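Local coordinates for putative acetylornithine deacetylase (PDB 3VPB), which probably ligates glutamate to the C-terminal glutamate of the carrier protein LysW at the expense of ATP, a step of arginine biosynthesis, at residues 4-9 against 29-34. Sequence-based numbering, arbitrary orientation.
Sequences VLIVDI and DIINVA
Strands 2-7 and 27-32, joined through helix 12-23, form a parallel beta-alpha-beta unit of the preATP-grasp domain, and Leu5 and Val7 bond the first to the second. Leu5 N donates to Asp29 O (2.9 Å), and Leu5 O accepts from Ile31 N. Val7 N then reaches Ile31 O, and Val7 O accepts from Val33 N (2.9 Å). Where strand 2-7 ends, the side chain of Asn32, the last residue of its strand, carries the pairing on to Asp8. Its CG lies anti to the backbone N (chi1 -170°), and ND2 donates to Asp8 O at 3.0 Å, tilted from the carbonyl plane. Its OD1 accepts from Ala34 N in an Asx turn, so both ends of the amide are held. On the face of Ile6 and Ile31, Ile6 CD1 lies beside Ile31 CB (3.9 Å). Beyond the end of strand 27-32, Val33 CG1 meets Ile6 CG2 at 3.7 Å, the side chains crossing at about a right angle. On the other face, Val7 CG2 touches Ile30 CG2 (3.7 Å). Asp8 pairs with Arg59 in a salt bridge. Strand 2-7 continues the sheet to strand 49-52. Helix 57-69 packs on Ile6, helix 12-23 on Leu5 and Val7, and Leu20 of the LysW chain on Ile30.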
# COMPACT_ATOMS: atom_id res chain seq x y z
N VAL B 4 1.56 24.10 -24.74
CA VAL B 4 0.58 23.32 -23.98
C VAL B 4 0.94 23.36 -22.51
O VAL B 4 2.10 23.17 -22.15
CB VAL B 4 0.37 21.87 -24.53
CG1 VAL B 4 1.63 21.04 -24.44
CG2 VAL B 4 -0.80 21.17 -23.78
N LEU B 5 -0.05 23.60 -21.66
CA LEU B 5 0.14 23.63 -20.22
C LEU B 5 -0.46 22.33 -19.70
O LEU B 5 -1.63 22.09 -19.89
CB LEU B 5 -0.57 24.86 -19.62
CG LEU B 5 -0.61 25.10 -18.09
CD1 LEU B 5 0.82 25.23 -17.53
CD2 LEU B 5 -1.42 26.38 -17.76
N ILE B 6 0.38 21.47 -19.11
CA ILE B 6 0.01 20.13 -18.73
C ILE B 6 -0.26 20.16 -17.23
O ILE B 6 0.60 20.53 -16.45
CB ILE B 6 1.18 19.13 -19.03
CG1 ILE B 6 1.47 19.04 -20.53
CG2 ILE B 6 0.91 17.75 -18.40
CD1 ILE B 6 0.30 18.44 -21.36
N VAL B 7 -1.47 19.75 -16.82
CA VAL B 7 -1.86 19.93 -15.42
C VAL B 7 -2.60 18.68 -14.92
O VAL B 7 -3.03 17.85 -15.73
CB VAL B 7 -2.80 21.16 -15.26
CG1 VAL B 7 -2.13 22.44 -15.84
CG2 VAL B 7 -4.19 20.92 -15.92
N ASP B 8 -2.70 18.51 -13.61
CA ASP B 8 -3.67 17.56 -13.06
C ASP B 8 -4.59 18.25 -12.06
O ASP B 8 -5.82 18.24 -12.20
CB ASP B 8 -3.03 16.25 -12.51
CG ASP B 8 -1.91 16.48 -11.49
OD1 ASP B 8 -1.22 15.47 -11.13
OD2 ASP B 8 -1.71 17.61 -11.01
N ILE B 9 -3.99 18.86 -11.05
CA ILE B 9 -4.73 19.73 -10.16
C ILE B 9 -4.27 21.15 -10.45
O ILE B 9 -3.07 21.42 -10.51
CB ILE B 9 -4.48 19.40 -8.66
CG1 ILE B 9 -5.22 18.11 -8.24
CG2 ILE B 9 -4.97 20.55 -7.77
CD1 ILE B 9 -4.67 16.81 -8.81
N ASP B 29 -2.98 25.71 -25.18
CA ASP B 29 -4.08 24.83 -24.73
C ASP B 29 -3.69 24.30 -23.36
O ASP B 29 -2.52 24.29 -23.00
CB ASP B 29 -4.24 23.62 -25.66
CG ASP B 29 -4.69 23.99 -27.07
OD1 ASP B 29 -4.30 23.28 -28.01
OD2 ASP B 29 -5.44 24.97 -27.23
N ILE B 30 -4.67 23.82 -22.62
CA ILE B 30 -4.40 23.13 -21.37
C ILE B 30 -4.80 21.68 -21.65
O ILE B 30 -5.88 21.42 -22.19
CB ILE B 30 -5.26 23.67 -20.21
CG1 ILE B 30 -4.84 25.09 -19.81
CG2 ILE B 30 -5.21 22.70 -18.99
CD1 ILE B 30 -5.85 25.90 -19.02
N ILE B 31 -3.93 20.73 -21.30
CA ILE B 31 -4.37 19.34 -21.26
C ILE B 31 -4.29 18.86 -19.81
O ILE B 31 -3.24 18.97 -19.17
CB ILE B 31 -3.50 18.39 -22.14
CG1 ILE B 31 -3.66 18.75 -23.61
CG2 ILE B 31 -3.94 16.93 -21.92
CD1 ILE B 31 -2.71 18.00 -24.53
N ASN B 32 -5.41 18.38 -19.30
CA ASN B 32 -5.42 17.79 -17.96
C ASN B 32 -5.11 16.28 -18.07
O ASN B 32 -5.95 15.49 -18.54
CB ASN B 32 -6.76 18.03 -17.26
CG ASN B 32 -6.70 17.65 -15.80
OD1 ASN B 32 -6.27 16.54 -15.47
ND2 ASN B 32 -7.07 18.56 -14.92
N VAL B 33 -3.92 15.88 -17.64
CA VAL B 33 -3.48 14.49 -17.80
C VAL B 33 -4.03 13.56 -16.72
O VAL B 33 -3.77 12.36 -16.76
CB VAL B 33 -1.96 14.35 -17.94
CG1 VAL B 33 -1.50 15.12 -19.21
CG2 VAL B 33 -1.25 14.93 -16.72
N ALA B 34 -4.80 14.10 -15.78
CA ALA B 34 -5.64 13.24 -14.93
C ALA B 34 -6.97 12.90 -15.62
O ALA B 34 -7.81 12.17 -15.06
CB ALA B 34 -5.90 13.90 -13.58